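Local coordinates for fructooligosaccharide ABC transporter substrate-binding protein FusA (Streptococcus pneumoniae, PDB 5G5Y), which binds short- and long-chain fructooligosaccharides such as kestose, nystose and inulin as the solute-binding protein of the FusABC-MsmK import system, at residues E130-V135 / F268-N273; D193-F198 / I203-D208; F248-D251 / A257-H260. All coordinates share one frame; numbering follows the deposited sequence.

Contact 1: residues E130-V135 / F268-N273; sequences ESIHSV and FTWDKN
Trp-270 reaches across to Ile-132, His-133 and Val-135 with the benzo end of its indole. Its CG stands anti to the backbone N (chi1 -180°), which sends the ring system from CB toward the 130-135 loop. Along the six-membered ring, CZ2 of Trp-270 meets CG1 of Ile-132 at 4.0 Å. The two side chains cross at about a right angle. At the tip, CH2 of Trp-270 lies 3.5 Å from the backbone O of Ile-132. ND1 of His-133 comes to CH2 of Trp-270 at 4.1 Å, at the indole edge and near its plane. Further round the ring, CZ3 of Trp-270 is 4.1 Å from the O of Val-135, which lies on the same side of the indole plane as Ile-132 O.

The loop is shaped by a type I turn from Ser-131 to Ser-134 and by an ST turn, His-133 N to Ser-131 OG.

Trp-270 is a substrate-binding residue. Its side chain lies about 4 Å from that of Asn-191, another one.

No hydrogen bond joins the segments. The van der Waals contact is weak and undirected; the polar grip comes from Arg-404, cation-pi partner of the indole and donor to the O atoms of Trp-270 and Val-135.

Contact 2: residues D193-F198 / I203-D208; sequences DFKFLF and IGDNDD
Lys-195 and Asp-207 form a salt bridge, with NZ of Lys-195 2.8 Å from OD1 of Asp-207. The ammonium meets this oxygen nearly along its C-O axis. NZ of Lys-195 also pairs with OD2 of Asp-193, again at 2.8 Å. Asp-193, Lys-195 and Asp-207 thus make one salt-bridge network. The lysine chain is bent at chi3 (55°) and chi4 (70°), and this folds NZ back between the two carboxylates.

OD2 of Asp-193 takes a second bond, from the backbone N of Lys-195 at 3.2 Å. This closes an Asx turn just before the 3-10 segment 195-198. The two donors come to OD2 from opposite faces of the carboxylate plane. Three acidic side chains lie close to one lysine, so its positive charge is probably stabilised.

Asp-205 plays a different part. OD2 of Asp-205 sits 3.2 Å from CE of Lys-195 but makes no salt bridge with NZ. Its OD1 bonds to Thr-221 instead.

Water 1 accepts from Asp-205 N at 2.9 Å and lies 2.8 Å from Lys-195 O, to which it can donate. The backbones are closest at Phe-198 and Gly-204, with C of Phe-198 3.7 Å from CA of Gly-204.

The network borders the sugar site: the side chain of Asp-207 is about 6 Å from that of Asn-191, a substrate-binding residue. Both segments belong to the long connection between strands 181-183 and 210-212. Helix 429-455 supplies Tyr-447 to NZ of Lys-195 and Arg-450 to OD1 of Asp-193, while helix 225-239 packs against Phe-198 and Asp-205.

Contact 3: residues F248-D251 / A257-H260; sequences FEHD and AKGH
Lys-258 donates a hydrogen bond from NZ to ND1 of His-250 at 3.1 Å. The ammonium arrives at the imidazole edge, only 3° out of the ring plane. CE of Lys-258 follows at 3.8 Å from ND1 of His-250, and NZ of Lys-258 is 3.6 Å from CE1 of His-250. The lysine chain is extended except for a bend at chi3 (-79°), which turns its end to the ring.

NZ has stronger partners beyond the histidine. Glu-246 and Asp-244 both form salt bridges with it, so two carboxylates and one ring nitrogen gather round the ammonium. On the far side of the imidazole, NE2 of His-250 bonds to the O of Phe-185. With ND1 accepting and NE2 facing a carbonyl, the ring is consistent with a neutral form protonated on NE2.

The bond joins the loop residue just before the N-cap, Asp-251, to the last turn of helix 252-260. OD1 of Asp-251 caps the backbone N of Ser-254.

Further out, Tyr-255 sets its ring against His-250 with the planes at about 75°, and Phe-248 places the 248-251 loop against helix 429-455. At the other end of helix 252-260, His-260, with Asp-261, binds a zinc ion.

From the N terminus, the chain enters contact 1 in the loop after strand 121-123 and returns to it at the end of strand 264-269. This ties the loop before strand 138-142 to the end of 264-269, two strands of one mixed sheet. The long loop so closed holds both other contacts. Contact 2 comes first, as a short closure between strands 181-183 and 210-212. Contact 3 follows in series, after helix 225-239, and spans helix 252-260, which leads into strand 264-269. None of the three cross. Contacts 1 and 2 touch: Phe-268 packs on Asp-193, Phe-194 and Leu-197, and Val-135 packs on Phe-196. Contact 3 touches neither.

Contact 1: residues E130-V135 / F268-N273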
ATOM      1  N   GLU A 130     -13.632   2.064  -2.243  1.00 14.40           N
ATOM      2  CA  GLU A 130     -13.629   2.259  -0.797  1.00 15.00           C
ATOM      3  C   GLU A 130     -12.405   1.699  -0.104  1.00 14.66           C
ATOM      4  O   GLU A 130     -12.250   1.930   1.100  1.00 15.75           O
ATOM      5  CB  GLU A 130     -14.919   1.666  -0.184  1.00 18.49           C
ATOM      6  CG  GLU A 130     -16.131   2.492  -0.540  1.00 21.05           C
ATOM      7  CD  GLU A 130     -17.461   1.900  -0.080  1.00 27.81           C
ATOM      8  OE1 GLU A 130     -17.533   1.213   0.945  1.00 30.43           O
ATOM      9  OE2 GLU A 130     -18.465   2.169  -0.744  1.00 31.91           O
ATOM     10  N   SER A 131     -11.493   1.038  -0.848  1.00 13.48           N
ATOM     11  CA  SER A 131     -10.283   0.493  -0.264  1.00 13.05           C
ATOM     12  C   SER A 131      -9.512   1.596   0.456  1.00 13.46           C
ATOM     13  O   SER A 131      -9.417   2.725  -0.031  1.00 12.14           O
ATOM     14  CB  SER A 131      -9.383  -0.154  -1.332  1.00 13.25           C
ATOM     15  OG  SER A 131      -8.112  -0.517  -0.786  1.00 12.53           O
ATOM     16  N   ILE A 132      -8.938   1.238   1.599  1.00 13.90           N
ATOM     17  CA  ILE A 132      -8.075   2.141   2.364  1.00 14.26           C
ATOM     18  C   ILE A 132      -6.875   2.628   1.546  1.00 13.92           C
ATOM     19  O   ILE A 132      -6.292   3.667   1.844  1.00 12.56           O
ATOM     20  CB  ILE A 132      -7.587   1.441   3.674  1.00 14.84           C
ATOM     21  CG1 ILE A 132      -7.017   2.464   4.673  1.00 15.54           C
ATOM     22  CG2 ILE A 132      -6.577   0.344   3.374  1.00 15.68           C
ATOM     23  CD1 ILE A 132      -6.904   1.934   6.096  1.00 16.85           C
ATOM     24  N   HIS A 133      -6.518   1.848   0.522  1.00 13.02           N
ATOM     25  CA  HIS A 133      -5.423   2.156  -0.358  1.00 14.00           C
ATOM     26  C   HIS A 133      -5.712   3.170  -1.459  1.00 12.88           C
ATOM     27  O   HIS A 133      -4.770   3.668  -2.073  1.00 13.76           O
ATOM     28  CB  HIS A 133      -4.902   0.871  -0.981  1.00 14.26           C
ATOM     29  CG  HIS A 133      -4.428  -0.097   0.033  1.00 15.43           C
ATOM     30  ND1 HIS A 133      -3.280   0.103   0.769  1.00 17.54           N
ATOM     31  CD2 HIS A 133      -4.986  -1.236   0.495  1.00 15.89           C
ATOM     32  CE1 HIS A 133      -3.127  -0.914   1.602  1.00 17.85           C
ATOM     33  NE2 HIS A 133      -4.170  -1.716   1.478  1.00 15.99           N
ATOM     34  N   SER A 134      -6.985   3.521  -1.662  1.00 13.11           N
ATOM     35  CA  SER A 134      -7.407   4.348  -2.792  1.00 12.44           C
ATOM     36  C   SER A 134      -6.758   5.728  -2.828  1.00 13.07           C
ATOM     37  O   SER A 134      -6.524   6.265  -3.919  1.00 12.25           O
ATOM     38  CB  SER A 134      -8.933   4.487  -2.827  1.00 12.68           C
ATOM     39  OG  SER A 134      -9.566   3.241  -3.097  1.00 12.43           O
ATOM     40  N   VAL A 135      -6.499   6.298  -1.641  1.00 13.03           N
ATOM     41  CA  VAL A 135      -5.795   7.589  -1.503  1.00 13.58           C
ATOM     42  C   VAL A 135      -4.742   7.342  -0.464  1.00 14.01           C
ATOM     43  O   VAL A 135      -5.071   6.835   0.619  1.00 15.02           O
ATOM     44  CB  VAL A 135      -6.746   8.706  -1.028  1.00 13.81           C
ATOM     45  CG1 VAL A 135      -6.036  10.056  -0.786  1.00 14.98           C
ATOM     46  CG2 VAL A 135      -7.791   8.918  -2.091  1.00 15.92           C
ATOM     47  N   PHE A 268       0.428  16.990   3.862  1.00 15.55           N
ATOM     48  CA  PHE A 268       0.026  15.664   3.354  1.00 14.87           C
ATOM     49  C   PHE A 268       0.642  14.541   4.179  1.00 14.38           C
ATOM     50  O   PHE A 268       1.823  14.570   4.494  1.00 15.58           O
ATOM     51  CB  PHE A 268       0.440  15.500   1.872  1.00 14.38           C
ATOM     52  CG  PHE A 268      -0.124  16.549   0.982  1.00 14.73           C
ATOM     53  CD1 PHE A 268       0.440  17.806   0.944  1.00 14.90           C
ATOM     54  CD2 PHE A 268      -1.245  16.292   0.185  1.00 14.14           C
ATOM     55  CE1 PHE A 268      -0.096  18.807   0.148  1.00 14.98           C
ATOM     56  CE2 PHE A 268      -1.783  17.285  -0.610  1.00 14.40           C
ATOM     57  CZ  PHE A 268      -1.201  18.546  -0.641  1.00 15.18           C
ATOM     58  N   THR A 269      -0.141  13.507   4.446  1.00 14.58           N
ATOM     59  CA  THR A 269       0.344  12.280   5.069  1.00 14.92           C
ATOM     60  C   THR A 269      -0.730  11.219   5.034  1.00 14.89           C
ATOM     61  O   THR A 269      -1.859  11.490   4.664  1.00 15.96           O
ATOM     62  CB  THR A 269       0.853  12.508   6.539  1.00 14.18           C
ATOM     63  OG1 THR A 269       1.651  11.393   6.919  1.00 16.48           O
ATOM     64  CG2 THR A 269      -0.270  12.739   7.476  1.00 15.32           C
ATOM     65  N   TRP A 270      -0.362   9.998   5.371  1.00 14.39           N
ATOM     66  CA  TRP A 270      -1.334   8.913   5.449  1.00 14.98           C
ATOM     67  C   TRP A 270      -2.359   9.121   6.543  1.00 15.91           C
ATOM     68  O   TRP A 270      -3.574   9.023   6.319  1.00 14.60           O
ATOM     69  CB  TRP A 270      -0.615   7.608   5.628  1.00 15.69           C
ATOM     70  CG  TRP A 270      -1.475   6.375   5.726  1.00 15.75           C
ATOM     71  CD1 TRP A 270      -1.961   5.826   6.871  1.00 16.59           C
ATOM     72  CD2 TRP A 270      -1.888   5.510   4.654  1.00 15.94           C
ATOM     73  NE1 TRP A 270      -2.670   4.673   6.588  1.00 16.96           N
ATOM     74  CE2 TRP A 270      -2.640   4.455   5.237  1.00 15.81           C
ATOM     75  CE3 TRP A 270      -1.712   5.528   3.278  1.00 15.61           C
ATOM     76  CZ2 TRP A 270      -3.191   3.434   4.490  1.00 16.97           C
ATOM     77  CZ3 TRP A 270      -2.257   4.498   2.518  1.00 15.33           C
ATOM     78  CH2 TRP A 270      -3.003   3.462   3.127  1.00 16.08           C
ATOM     79  N   ASP A 271      -1.862   9.430   7.728  1.00 16.49           N
ATOM     80  CA  ASP A 271      -2.701   9.588   8.911  1.00 17.67           C
ATOM     81  C   ASP A 271      -2.106  10.698   9.716  1.00 17.27           C
ATOM     82  O   ASP A 271      -0.944  10.593  10.089  1.00 17.26           O
ATOM     83  CB  ASP A 271      -2.706   8.245   9.664  1.00 18.94           C
ATOM     84  CG  ASP A 271      -3.517   8.253  10.962  1.00 21.14           C
ATOM     85  OD1 ASP A 271      -3.799   9.320  11.566  1.00 20.57           O
ATOM     86  OD2 ASP A 271      -3.871   7.118  11.397  1.00 22.17           O
ATOM     87  N   LYS A 272      -2.910  11.728   9.990  1.00 18.58           N
ATOM     88  CA  LYS A 272      -2.474  12.943  10.728  1.00 20.58           C
ATOM     89  C   LYS A 272      -1.860  12.601  12.106  1.00 23.48           C
ATOM     90  O   LYS A 272      -0.950  13.301  12.610  1.00 20.74           O
ATOM     91  CB  LYS A 272      -3.654  13.915  10.914  1.00 20.56           C
ATOM     92  CG  LYS A 272      -4.736  13.456  11.899  1.00 21.57           C
ATOM     93  CD  LYS A 272      -5.808  14.502  12.102  1.00 22.44           C
ATOM     94  CE  LYS A 272      -6.687  14.108  13.303  1.00 22.27           C
ATOM     95  NZ  LYS A 272      -7.904  14.921  13.414  1.00 22.04           N
ATOM     96  N   ASN A 273      -2.304  11.483  12.678  1.00 24.68           N
ATOM     97  CA  ASN A 273      -1.796  11.046  13.989  1.00 27.01           C
ATOM     98  C   ASN A 273      -0.268  10.867  14.027  1.00 27.43           C
ATOM     99  O   ASN A 273       0.359  11.117  15.063  1.00 25.68           O
ATOM    100  CB  ASN A 273      -2.548   9.785  14.460  1.00 28.98           C
ATOM    101  CG  ASN A 273      -3.993  10.095  14.854  1.00 35.14           C
ATOM    102  OD1 ASN A 273      -4.242  10.540  15.978  1.00 40.18           O
ATOM    103  ND2 ASN A 273      -4.957   9.879  13.938  1.00 37.00           N
TER

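Contact 2: residues D193-F198 / I203-D208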
ATOM      1  N   ASP A 193       3.506  13.408  -0.320  1.00 15.81           N
ATOM      2  CA  ASP A 193       3.582  14.221  -1.518  1.00 15.69           C
ATOM      3  C   ASP A 193       2.273  14.979  -1.780  1.00 15.05           C
ATOM      4  O   ASP A 193       1.220  14.535  -1.346  1.00 15.39           O
ATOM      5  CB  ASP A 193       3.890  13.326  -2.729  1.00 15.19           C
ATOM      6  CG  ASP A 193       4.219  14.137  -3.970  1.00 15.31           C
ATOM      7  OD1 ASP A 193       5.088  15.033  -3.843  1.00 15.59           O
ATOM      8  OD2 ASP A 193       3.575  13.987  -5.043  1.00 14.04           O
ATOM      9  N   PHE A 194       2.334  16.063  -2.570  1.00 13.84           N
ATOM     10  CA  PHE A 194       1.195  16.900  -2.880  1.00 14.24           C
ATOM     11  C   PHE A 194       0.319  16.424  -4.051  1.00 14.50           C
ATOM     12  O   PHE A 194      -0.683  17.072  -4.348  1.00 14.19           O
ATOM     13  CB  PHE A 194       1.624  18.390  -3.152  1.00 14.95           C
ATOM     14  CG  PHE A 194       2.605  18.557  -4.281  1.00 15.47           C
ATOM     15  CD1 PHE A 194       2.207  18.467  -5.606  1.00 16.12           C
ATOM     16  CD2 PHE A 194       3.953  18.742  -4.017  1.00 16.21           C
ATOM     17  CE1 PHE A 194       3.136  18.584  -6.635  1.00 15.70           C
ATOM     18  CE2 PHE A 194       4.873  18.862  -5.053  1.00 16.72           C
ATOM     19  CZ  PHE A 194       4.458  18.805  -6.360  1.00 15.97           C
ATOM     20  N   LYS A 195       0.712  15.352  -4.750  1.00 13.80           N
ATOM     21  CA  LYS A 195       0.114  15.015  -6.059  1.00 14.20           C
ATOM     22  C   LYS A 195      -1.411  14.746  -5.982  1.00 14.44           C
ATOM     23  O   LYS A 195      -2.123  14.909  -6.991  1.00 13.72           O
ATOM     24  CB  LYS A 195       0.874  13.884  -6.785  1.00 14.70           C
ATOM     25  CG  LYS A 195       0.731  12.505  -6.129  1.00 14.91           C
ATOM     26  CD  LYS A 195       1.299  11.366  -6.976  1.00 14.99           C
ATOM     27  CE  LYS A 195       2.763  11.549  -7.384  1.00 15.36           C
ATOM     28  NZ  LYS A 195       3.661  11.410  -6.196  1.00 15.62           N
ATOM     29  N   PHE A 196      -1.923  14.391  -4.798  1.00 13.72           N
ATOM     30  CA  PHE A 196      -3.377  14.343  -4.556  1.00 15.65           C
ATOM     31  C   PHE A 196      -4.173  15.543  -5.143  1.00 14.97           C
ATOM     32  O   PHE A 196      -5.305  15.392  -5.671  1.00 13.87           O
ATOM     33  CB  PHE A 196      -3.647  14.201  -3.037  1.00 16.42           C
ATOM     34  CG  PHE A 196      -5.091  14.217  -2.688  1.00 17.56           C
ATOM     35  CD1 PHE A 196      -5.876  13.076  -2.879  1.00 18.57           C
ATOM     36  CD2 PHE A 196      -5.684  15.376  -2.255  1.00 19.93           C
ATOM     37  CE1 PHE A 196      -7.232  13.087  -2.605  1.00 18.78           C
ATOM     38  CE2 PHE A 196      -7.052  15.400  -1.986  1.00 20.38           C
ATOM     39  CZ  PHE A 196      -7.820  14.252  -2.166  1.00 20.40           C
ATOM     40  N   LEU A 197      -3.591  16.736  -5.084  1.00 15.01           N
ATOM     41  CA  LEU A 197      -4.305  17.949  -5.520  1.00 16.20           C
ATOM     42  C   LEU A 197      -4.422  18.055  -7.042  1.00 15.94           C
ATOM     43  O   LEU A 197      -5.236  18.837  -7.530  1.00 16.46           O
ATOM     44  CB  LEU A 197      -3.627  19.227  -5.001  1.00 17.18           C
ATOM     45  CG  LEU A 197      -3.729  19.481  -3.481  1.00 19.36           C
ATOM     46  CD1 LEU A 197      -3.119  20.834  -3.131  1.00 21.11           C
ATOM     47  CD2 LEU A 197      -5.166  19.408  -2.968  1.00 19.34           C
ATOM     48  N   PHE A 198      -3.617  17.310  -7.794  1.00 14.26           N
ATOM     49  CA  PHE A 198      -3.635  17.442  -9.263  1.00 14.95           C
ATOM     50  C   PHE A 198      -4.989  17.132  -9.889  1.00 13.82           C
ATOM     51  O   PHE A 198      -5.312  17.695 -10.948  1.00 13.32           O
ATOM     52  CB  PHE A 198      -2.526  16.594  -9.914  1.00 14.92           C
ATOM     53  CG  PHE A 198      -1.180  17.296  -9.940  1.00 16.85           C
ATOM     54  CD1 PHE A 198      -0.784  18.173  -8.908  1.00 18.38           C
ATOM     55  CD2 PHE A 198      -0.312  17.105 -11.006  1.00 19.46           C
ATOM     56  CE1 PHE A 198       0.454  18.819  -8.950  1.00 18.57           C
ATOM     57  CE2 PHE A 198       0.922  17.745 -11.054  1.00 19.56           C
ATOM     58  CZ  PHE A 198       1.309  18.603 -10.023  1.00 19.68           C
ATOM     59  N   ILE A 203      -8.288  14.452 -14.030  1.00 14.30           N
ATOM     60  CA  ILE A 203      -7.461  13.233 -14.171  1.00 14.30           C
ATOM     61  C   ILE A 203      -6.547  12.958 -12.983  1.00 12.75           C
ATOM     62  O   ILE A 203      -6.626  11.880 -12.342  1.00 11.93           O
ATOM     63  CB  ILE A 203      -6.658  13.201 -15.490  1.00 14.96           C
ATOM     64  CG1 ILE A 203      -7.633  13.345 -16.656  1.00 17.09           C
ATOM     65  CG2 ILE A 203      -5.905  11.890 -15.603  1.00 15.47           C
ATOM     66  CD1 ILE A 203      -7.021  13.381 -18.036  1.00 19.44           C
ATOM     67  N   GLY A 204      -5.638  13.888 -12.729  1.00 12.43           N
ATOM     68  CA  GLY A 204      -4.796  13.804 -11.555  1.00 12.93           C
ATOM     69  C   GLY A 204      -3.583  12.922 -11.758  1.00 13.24           C
ATOM     70  O   GLY A 204      -3.108  12.750 -12.885  1.00 11.89           O
ATOM     71  N   ASP A 205      -3.081  12.382 -10.659  1.00 14.23           N
ATOM     72  CA  ASP A 205      -1.770  11.726 -10.631  1.00 14.08           C
ATOM     73  C   ASP A 205      -1.688  10.690  -9.501  1.00 14.25           C
ATOM     74  O   ASP A 205      -2.434  10.747  -8.527  1.00 15.33           O
ATOM     75  CB  ASP A 205      -0.674  12.787 -10.465  1.00 14.14           C
ATOM     76  CG  ASP A 205       0.736  12.264 -10.771  1.00 15.36           C
ATOM     77  OD1 ASP A 205       0.869  11.309 -11.598  1.00 15.14           O
ATOM     78  OD2 ASP A 205       1.722  12.831 -10.178  1.00 14.66           O
ATOM     79  N   ASN A 206      -0.760   9.751  -9.620  1.00 13.11           N
ATOM     80  CA  ASN A 206      -0.464   8.854  -8.505  1.00 12.84           C
ATOM     81  C   ASN A 206       0.985   8.418  -8.613  1.00 13.77           C
ATOM     82  O   ASN A 206       1.660   8.820  -9.569  1.00 13.03           O
ATOM     83  CB  ASN A 206      -1.437   7.684  -8.466  1.00 12.09           C
ATOM     84  CG  ASN A 206      -1.427   6.852  -9.730  1.00 12.36           C
ATOM     85  OD1 ASN A 206      -0.369   6.591 -10.324  1.00 12.81           O
ATOM     86  ND2 ASN A 206      -2.599   6.373 -10.126  1.00 12.83           N
ATOM     87  N   ASP A 207       1.456   7.621  -7.659  1.00 13.84           N
ATOM     88  CA  ASP A 207       2.895   7.263  -7.614  1.00 15.08           C
ATOM     89  C   ASP A 207       3.352   6.444  -8.809  1.00 15.41           C
ATOM     90  O   ASP A 207       4.537   6.407  -9.070  1.00 14.99           O
ATOM     91  CB  ASP A 207       3.245   6.574  -6.287  1.00 17.00           C
ATOM     92  CG  ASP A 207       3.261   7.540  -5.113  1.00 18.71           C
ATOM     93  OD1 ASP A 207       3.252   8.781  -5.350  1.00 20.44           O
ATOM     94  OD2 ASP A 207       3.291   7.079  -3.944  1.00 20.66           O
ATOM     95  N   ASP A 208       2.438   5.769  -9.509  1.00 13.82           N
ATOM     96  CA  ASP A 208       2.771   5.069 -10.770  1.00 14.94           C
ATOM     97  C   ASP A 208       2.634   5.959 -12.019  1.00 13.97           C
ATOM     98  O   ASP A 208       2.958   5.526 -13.117  1.00 13.27           O
ATOM     99  CB  ASP A 208       1.840   3.882 -10.986  1.00 15.37           C
ATOM    100  CG  ASP A 208       1.929   2.852  -9.870  1.00 17.99           C
ATOM    101  OD1 ASP A 208       3.042   2.474  -9.478  1.00 18.61           O
ATOM    102  OD2 ASP A 208       0.872   2.417  -9.365  1.00 20.76           O
TER
HETATM  103  O   HOH W   1      -4.241  13.606  -8.244  1.00 11.80           O
HETATM  104  O   HOH W   2      -3.486  16.337 -13.354  1.00 22.07           O

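Contact 3: residues F248-D251 / A257-H260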
ATOM      1  N   PHE A 248      11.441  20.543  -0.548  1.00 22.93           N
ATOM      2  CA  PHE A 248      12.192  19.672  -1.453  1.00 23.40           C
ATOM      3  C   PHE A 248      13.476  19.091  -0.874  1.00 26.05           C
ATOM      4  O   PHE A 248      14.151  18.312  -1.535  1.00 26.95           O
ATOM      5  CB  PHE A 248      12.448  20.412  -2.770  1.00 22.33           C
ATOM      6  CG  PHE A 248      11.197  20.750  -3.500  1.00 21.71           C
ATOM      7  CD1 PHE A 248      10.617  19.824  -4.366  1.00 20.57           C
ATOM      8  CD2 PHE A 248      10.579  21.994  -3.318  1.00 20.86           C
ATOM      9  CE1 PHE A 248       9.436  20.135  -5.029  1.00 21.15           C
ATOM     10  CE2 PHE A 248       9.402  22.305  -3.985  1.00 21.53           C
ATOM     11  CZ  PHE A 248       8.826  21.376  -4.841  1.00 20.09           C
ATOM     12  N   GLU A 249      13.801  19.436   0.370  1.00 29.87           N
ATOM     13  CA  GLU A 249      15.051  18.996   1.022  1.00 32.74           C
ATOM     14  C   GLU A 249      14.866  18.145   2.266  1.00 28.50           C
ATOM     15  O   GLU A 249      15.667  17.269   2.533  1.00 29.83           O
ATOM     16  CB  GLU A 249      15.870  20.224   1.408  1.00 38.51           C
ATOM     17  CG  GLU A 249      16.478  20.900   0.209  1.00 45.75           C
ATOM     18  CD  GLU A 249      17.111  22.231   0.552  1.00 53.65           C
ATOM     19  OE1 GLU A 249      16.490  23.028   1.288  1.00 59.89           O
ATOM     20  OE2 GLU A 249      18.234  22.488   0.070  1.00 61.82           O
ATOM     21  N   HIS A 250      13.828  18.401   3.037  1.00 27.53           N
ATOM     22  CA  HIS A 250      13.704  17.743   4.335  1.00 25.98           C
ATOM     23  C   HIS A 250      13.318  16.266   4.271  1.00 27.00           C
ATOM     24  O   HIS A 250      12.857  15.758   3.246  1.00 26.70           O
ATOM     25  CB  HIS A 250      12.779  18.524   5.250  1.00 25.07           C
ATOM     26  CG  HIS A 250      11.375  18.656   4.750  1.00 22.96           C
ATOM     27  ND1 HIS A 250      10.512  19.561   5.288  1.00 20.89           N
ATOM     28  CD2 HIS A 250      10.687  18.024   3.766  1.00 21.86           C
ATOM     29  CE1 HIS A 250       9.347  19.499   4.672  1.00 20.73           C
ATOM     30  NE2 HIS A 250       9.428  18.570   3.742  1.00 20.82           N
ATOM     31  N   ASP A 251      13.547  15.579   5.382  1.00 27.89           N
ATOM     32  CA  ASP A 251      13.213  14.184   5.523  1.00 26.61           C
ATOM     33  C   ASP A 251      12.067  14.032   6.507  1.00 23.21           C
ATOM     34  O   ASP A 251      11.580  15.012   7.031  1.00 22.66           O
ATOM     35  CB  ASP A 251      14.458  13.350   5.889  1.00 30.26           C
ATOM     36  CG  ASP A 251      15.034  13.656   7.284  1.00 33.11           C
ATOM     37  OD1 ASP A 251      14.457  14.421   8.096  1.00 32.13           O
ATOM     38  OD2 ASP A 251      16.126  13.102   7.546  1.00 38.92           O
ATOM     39  N   ALA A 257       8.804  16.793  13.048  1.00 28.31           N
ATOM     40  CA  ALA A 257       9.184  17.759  14.111  1.00 29.81           C
ATOM     41  C   ALA A 257       8.398  19.053  13.972  1.00 28.90           C
ATOM     42  O   ALA A 257       7.836  19.574  14.947  1.00 26.91           O
ATOM     43  CB  ALA A 257      10.692  18.047  14.073  1.00 31.47           C
ATOM     44  N   LYS A 258       8.329  19.567  12.742  1.00 27.83           N
ATOM     45  CA  LYS A 258       7.528  20.737  12.463  1.00 27.87           C
ATOM     46  C   LYS A 258       6.043  20.467  12.609  1.00 26.61           C
ATOM     47  O   LYS A 258       5.311  21.315  13.112  1.00 25.40           O
ATOM     48  CB  LYS A 258       7.804  21.263  11.053  1.00 29.30           C
ATOM     49  CG  LYS A 258       9.173  21.884  10.932  1.00 28.38           C
ATOM     50  CD  LYS A 258       9.421  22.386   9.518  1.00 29.55           C
ATOM     51  CE  LYS A 258       9.792  21.260   8.568  1.00 30.17           C
ATOM     52  NZ  LYS A 258      10.155  21.878   7.268  1.00 30.24           N
ATOM     53  N   GLY A 259       5.598  19.284  12.174  1.00 27.38           N
ATOM     54  CA  GLY A 259       4.202  18.878  12.399  1.00 27.60           C
ATOM     55  C   GLY A 259       3.813  18.780  13.872  1.00 27.32           C
ATOM     56  O   GLY A 259       2.743  19.240  14.265  1.00 27.01           O
ATOM     57  N   HIS A 260       4.681  18.156  14.663  1.00 28.17           N
ATOM     58  CA  HIS A 260       4.503  18.020  16.129  1.00 31.58           C
ATOM     59  C   HIS A 260       4.295  19.392  16.795  1.00 31.47           C
ATOM     60  O   HIS A 260       3.458  19.538  17.689  1.00 28.77           O
ATOM     61  CB  HIS A 260       5.726  17.299  16.724  1.00 36.13           C
ATOM     62  CG  HIS A 260       5.648  17.070  18.206  1.00 45.35           C
ATOM     63  ND1 HIS A 260       6.755  17.142  19.023  1.00 48.77           N
ATOM     64  CD2 HIS A 260       4.604  16.764  19.014  1.00 48.42           C
ATOM     65  CE1 HIS A 260       6.399  16.884  20.267  1.00 50.80           C
ATOM     66  NE2 HIS A 260       5.096  16.666  20.293  1.00 48.95           N
TER